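Local coordinates for protein pyruvate kinase (Pyrobaculum aerophilum, PDB 3QTG) that catalyses the last step of glycolysis, the transfer of a phosphoryl group from phosphoenolpyruvate to ADP that yields pyruvate and ATP, and works as a homotetramer, at residues 15-20 with 340-345; 351-356 with 390-395. All coordinates share one frame; numbering follows the deposited sequence.

Contact 1: 15-20 with 340-345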
# COMPACT_ATOMS: atom_id res chain seq x y z
N ASN A 15 -30.08 -11.41 1.79
CA ASN A 15 -29.63 -10.12 1.28
C ASN A 15 -28.83 -9.29 2.28
O ASN A 15 -29.09 -9.30 3.49
CB ASN A 15 -30.78 -9.32 0.62
CG ASN A 15 -31.09 -9.80 -0.81
OD1 ASN A 15 -32.25 -9.82 -1.23
ND2 ASN A 15 -30.05 -10.18 -1.55
N LEU A 16 -27.83 -8.60 1.75
CA LEU A 16 -27.04 -7.67 2.53
C LEU A 16 -27.67 -6.31 2.37
O LEU A 16 -27.85 -5.61 3.36
CB LEU A 16 -25.59 -7.70 2.07
CG LEU A 16 -24.88 -9.07 2.08
CD1 LEU A 16 -23.42 -8.89 1.72
CD2 LEU A 16 -25.00 -9.75 3.44
N THR A 17 -28.06 -5.98 1.14
CA THR A 17 -28.87 -4.80 0.86
C THR A 17 -30.30 -5.05 1.34
O THR A 17 -30.91 -6.06 1.02
CB THR A 17 -28.92 -4.47 -0.64
OG1 THR A 17 -27.59 -4.50 -1.16
CG2 THR A 17 -29.53 -3.09 -0.86
N LYS A 18 -30.81 -4.12 2.14
CA LYS A 18 -32.14 -4.23 2.70
C LYS A 18 -33.22 -3.62 1.79
O LYS A 18 -32.96 -2.70 1.02
CB LYS A 18 -32.18 -3.65 4.12
CG LYS A 18 -31.16 -4.31 5.08
CD LYS A 18 -31.32 -5.83 5.09
CE LYS A 18 -30.40 -6.48 6.08
NZ LYS A 18 -30.66 -5.91 7.42
N ARG A 19 -34.42 -4.17 1.90
CA ARG A 19 -35.51 -3.91 0.95
C ARG A 19 -36.64 -3.24 1.71
O ARG A 19 -37.19 -3.82 2.66
CB ARG A 19 -35.98 -5.24 0.34
CG ARG A 19 -34.88 -6.10 -0.33
CD ARG A 19 -35.18 -7.62 -0.28
NE ARG A 19 -35.33 -8.08 1.11
CZ ARG A 19 -35.62 -9.32 1.49
NH1 ARG A 19 -35.82 -10.29 0.61
NH2 ARG A 19 -35.71 -9.59 2.78
N VAL A 20 -36.96 -2.01 1.32
CA VAL A 20 -38.04 -1.24 1.92
C VAL A 20 -39.15 -0.99 0.88
O VAL A 20 -38.87 -0.59 -0.25
CB VAL A 20 -37.52 0.10 2.53
CG1 VAL A 20 -38.67 1.08 2.83
CG2 VAL A 20 -36.70 -0.17 3.77
N ARG A 340 -34.95 -10.33 -6.08
CA ARG A 340 -34.29 -11.17 -7.08
C ARG A 340 -33.02 -10.50 -7.64
O ARG A 340 -31.97 -11.13 -7.70
CB ARG A 340 -35.28 -11.45 -8.21
CG ARG A 340 -34.82 -12.49 -9.21
CD ARG A 340 -35.81 -12.58 -10.37
NE ARG A 340 -37.21 -12.40 -9.95
CZ ARG A 340 -38.27 -12.85 -10.63
NH1 ARG A 340 -38.09 -13.52 -11.77
NH2 ARG A 340 -39.51 -12.63 -10.17
N ILE A 341 -33.12 -9.23 -8.04
CA ILE A 341 -31.95 -8.46 -8.53
C ILE A 341 -30.83 -8.39 -7.49
O ILE A 341 -29.66 -8.52 -7.83
CB ILE A 341 -32.31 -7.01 -8.97
CG1 ILE A 341 -33.26 -7.03 -10.18
CG2 ILE A 341 -31.01 -6.18 -9.27
CD1 ILE A 341 -34.03 -5.74 -10.42
N LEU A 342 -31.21 -8.18 -6.23
CA LEU A 342 -30.25 -8.05 -5.14
C LEU A 342 -29.46 -9.34 -4.91
O LEU A 342 -28.25 -9.30 -4.60
CB LEU A 342 -30.94 -7.58 -3.85
CG LEU A 342 -31.52 -6.16 -3.90
CD1 LEU A 342 -32.17 -5.73 -2.57
CD2 LEU A 342 -30.49 -5.16 -4.35
N MET A 343 -30.13 -10.48 -5.08
CA MET A 343 -29.48 -11.77 -4.94
C MET A 343 -28.37 -11.97 -5.97
O MET A 343 -27.50 -12.82 -5.79
CB MET A 343 -30.51 -12.91 -5.01
CG MET A 343 -31.43 -12.92 -3.79
SD MET A 343 -32.61 -14.28 -3.75
CE MET A 343 -33.38 -13.98 -2.14
N ASN A 344 -28.38 -11.17 -7.02
CA ASN A 344 -27.35 -11.23 -8.05
C ASN A 344 -26.18 -10.28 -7.84
O ASN A 344 -25.16 -10.41 -8.51
CB ASN A 344 -27.95 -10.97 -9.43
CG ASN A 344 -28.83 -12.10 -9.89
OD1 ASN A 344 -28.35 -13.10 -10.43
ND2 ASN A 344 -30.15 -11.95 -9.66
N VAL A 345 -26.34 -9.31 -6.93
CA VAL A 345 -25.37 -8.22 -6.78
C VAL A 345 -23.96 -8.69 -6.37
O VAL A 345 -23.81 -9.51 -5.47
CB VAL A 345 -25.89 -7.08 -5.85
CG1 VAL A 345 -24.83 -6.02 -5.62
CG2 VAL A 345 -27.12 -6.41 -6.47

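Contact 2: 351-356 with 390-395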
# COMPACT_ATOMS: atom_id res chain seq x y z
N GLN A 351 -16.46 2.73 -0.04
CA GLN A 351 -15.84 3.75 0.81
C GLN A 351 -15.76 3.25 2.27
O GLN A 351 -16.77 2.81 2.85
CB GLN A 351 -16.68 5.04 0.72
CG GLN A 351 -16.37 6.12 1.73
CD GLN A 351 -15.13 6.93 1.36
OE1 GLN A 351 -15.08 7.57 0.30
NE2 GLN A 351 -14.13 6.90 2.23
N SER A 352 -14.56 3.30 2.85
CA SER A 352 -14.36 2.93 4.26
C SER A 352 -14.75 4.09 5.16
O SER A 352 -14.48 5.25 4.84
CB SER A 352 -12.89 2.56 4.53
OG SER A 352 -12.72 2.01 5.84
N PRO A 353 -15.40 3.80 6.30
CA PRO A 353 -15.64 4.91 7.22
C PRO A 353 -14.37 5.39 7.94
O PRO A 353 -13.41 4.64 8.10
CB PRO A 353 -16.62 4.33 8.24
CG PRO A 353 -16.58 2.89 8.09
CD PRO A 353 -15.96 2.53 6.77
N LEU A 354 -14.38 6.66 8.33
CA LEU A 354 -13.37 7.24 9.20
C LEU A 354 -13.33 6.52 10.55
O LEU A 354 -14.37 6.11 11.09
CB LEU A 354 -13.67 8.73 9.43
CG LEU A 354 -13.55 9.62 8.19
CD1 LEU A 354 -13.91 11.05 8.50
CD2 LEU A 354 -12.13 9.53 7.63
N LEU A 355 -12.11 6.36 11.07
CA LEU A 355 -11.90 5.77 12.39
C LEU A 355 -11.81 6.94 13.35
O LEU A 355 -10.89 7.75 13.27
CB LEU A 355 -10.61 4.94 12.42
CG LEU A 355 -10.53 3.73 11.48
CD1 LEU A 355 -9.10 3.25 11.32
CD2 LEU A 355 -11.43 2.61 11.97
N GLN A 356 -12.77 7.04 14.25
CA GLN A 356 -12.80 8.19 15.14
C GLN A 356 -12.56 7.83 16.61
O GLN A 356 -12.34 8.71 17.44
CB GLN A 356 -14.08 9.00 14.93
CG GLN A 356 -14.01 9.83 13.63
CD GLN A 356 -15.33 10.47 13.24
OE1 GLN A 356 -16.35 9.79 13.09
NE2 GLN A 356 -15.31 11.80 13.05
N ILE A 390 -20.24 -2.46 13.47
CA ILE A 390 -19.74 -3.53 12.61
C ILE A 390 -20.23 -3.34 11.18
O ILE A 390 -19.43 -3.42 10.24
CB ILE A 390 -20.10 -4.96 13.15
CG1 ILE A 390 -19.14 -5.35 14.28
CG2 ILE A 390 -20.03 -6.00 12.02
CD1 ILE A 390 -19.72 -6.32 15.26
N ALA A 391 -21.54 -3.09 11.04
CA ALA A 391 -22.16 -2.93 9.72
C ALA A 391 -21.53 -1.86 8.86
O ALA A 391 -21.44 -2.01 7.63
CB ALA A 391 -23.67 -2.69 9.84
N LYS A 392 -21.09 -0.77 9.48
CA LYS A 392 -20.60 0.37 8.68
C LYS A 392 -19.30 0.04 7.98
O LYS A 392 -18.92 0.73 7.04
CB LYS A 392 -20.45 1.64 9.51
CG LYS A 392 -19.29 1.65 10.47
CD LYS A 392 -19.38 2.85 11.39
CE LYS A 392 -18.03 3.07 12.05
NZ LYS A 392 -18.11 4.17 13.02
N PHE A 393 -18.61 -1.02 8.45
CA PHE A 393 -17.38 -1.45 7.78
C PHE A 393 -17.69 -2.46 6.71
O PHE A 393 -16.77 -3.02 6.14
CB PHE A 393 -16.33 -1.99 8.78
CG PHE A 393 -15.79 -0.92 9.69
CD1 PHE A 393 -14.84 -0.01 9.23
CD2 PHE A 393 -16.27 -0.79 10.99
CE1 PHE A 393 -14.36 0.99 10.08
CE2 PHE A 393 -15.79 0.18 11.83
CZ PHE A 393 -14.82 1.07 11.37
N ARG A 394 -18.98 -2.71 6.45
CA ARG A 394 -19.40 -3.48 5.28
C ARG A 394 -18.88 -4.93 5.25
O ARG A 394 -18.23 -5.35 4.28
CB ARG A 394 -19.09 -2.72 3.97
CG ARG A 394 -19.93 -1.41 3.79
CD ARG A 394 -21.42 -1.74 3.78
NE ARG A 394 -22.33 -0.62 3.46
CZ ARG A 394 -22.98 0.09 4.37
NH1 ARG A 394 -22.77 -0.19 5.64
NH2 ARG A 394 -23.84 1.07 4.01
N PRO A 395 -19.19 -5.70 6.31
CA PRO A 395 -18.86 -7.15 6.25
C PRO A 395 -19.60 -7.78 5.07
O PRO A 395 -20.70 -7.33 4.72
CB PRO A 395 -19.41 -7.69 7.56
CG PRO A 395 -20.49 -6.61 7.98
CD PRO A 395 -19.89 -5.33 7.55
O HOH W 1 -17.46 0.71 4.49
O HOH W 2 -17.14 6.56 10.94

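Contact 1: 15-20 with 340-345
Leu342 carries the apolar part of this contact, pushing its isobutyl group from the helix toward the chain that leads into the strand. Its CG lies anti to the carbonyl carbon (chi1 -66°), and both methyls beyond it lie against the threonine, with Leu342 CD1 4.0 Å and Leu342 CD2 4.1 Å from Thr17 CB. Of the two, only CD1 also reaches the aliphatic root of Arg19, 3.5 Å from Arg19 CG, and it lies 3.8 Å from the backbone atom Thr17 O. The side chains of Thr17 and Leu342 cross at about a right angle.

A polar group set against hydrocarbon and backbone forms the second kind of contact. The carboxamide of Asn15 crosses both Leu342 and Met343 at about a right angle. Its nitrogen rests on the peptide unit between those two residues, Asn15 ND2 being 3.5 Å from both Leu342 C and Met343 N. Asn15 ND2 also approaches Leu342 CB at 3.6 Å, while Asn15 OD1 is 3.7 Å from Leu342 CB. No hydrogen bond joins the two segments.

In the fold, this is the seam of a TIM barrel. Strand 18-22 is the first of eight parallel strands and helix 331-343 follows the eighth, strand 318-321, whose Leu319 is touched by both Thr17 and Leu342.

The polar ends find partners beyond the two segments. Thr17 OG1 is hydrogen-bonded to Tyr347 OH. Arg19 NE forms a salt bridge with Asp43, and Arg19 NH1 is hydrogen-bonded to Ser339 OG on the same helix as Leu342.

Contact 2: 351-356 with 390-395
Phe393 CG stands anti to its carbonyl carbon (chi1 -67°), which places CG on the side from which the ring reaches Pro353, whereas Lys392 CG sits between its own backbone N and carbonyl carbon (chi1 73°) and comes within 3.8 Å of Pro353 CG. From there the lysine chain runs extended.

Pro353 CG lies over one face of the Phe393 ring, 3.5 Å from Phe393 CE1, and the two side chains cross obliquely. The same Pro353 CG also lies against the backbone, 3.4 Å from Lys392 O. Leu355 CD2 meets the far end of the aromatic ring obliquely, 3.8 Å from Phe393 CZ, its side chain at about a right angle to the phenylalanine. An alanine in place of Phe393 would probably open a gap beside Pro353 and leave the Leu355 methyl without its aromatic neighbour.

Water makes the polar links across the contact. One molecule donates to both Gln351 O and Lys392 O, the latter at 2.9 Å; a second donates to Leu354 O and accepts a weak bond from Lys392 NZ, whose stronger partner is Asp360 in a salt bridge.

Both aromatic and lysine belong to a type I beta turn from Ala391 to Arg394, within residues 390-395 of the alpha/beta domain. Ala391 O accepts twice, from Arg394 N at 2.8 Å and from Arg394 NH1 on the opposite face of the carbonyl plane; Arg394 also forms a salt bridge with Asp317.

With packing of carbon on ring and carbonyl, two water bridges and no direct hydrogen bond between the segments, the contact relies on shape and on solvent-mediated links at the protein surface.

From the N terminus the chain enters contact 1 at once, at residues 15-20, then travels through 319 intervening residues, including the other seven barrel strands and the mixed sheet that holds strands 101-106 and 167-169, before helix 331-343 returns to close this long loop. Contact 2 opens only afterwards, in the loop before helix 358-373, and closes after 33 intervening residues at residues 390-395. The two therefore follow in series and neither nest nor cross. Contact 1 joins the beginning and end of the barrel; contact 2 ties the linker leaving it to the alpha/beta domain. Their centres are 20 Å apart and their nearest atoms about 4 Å apart, without touching.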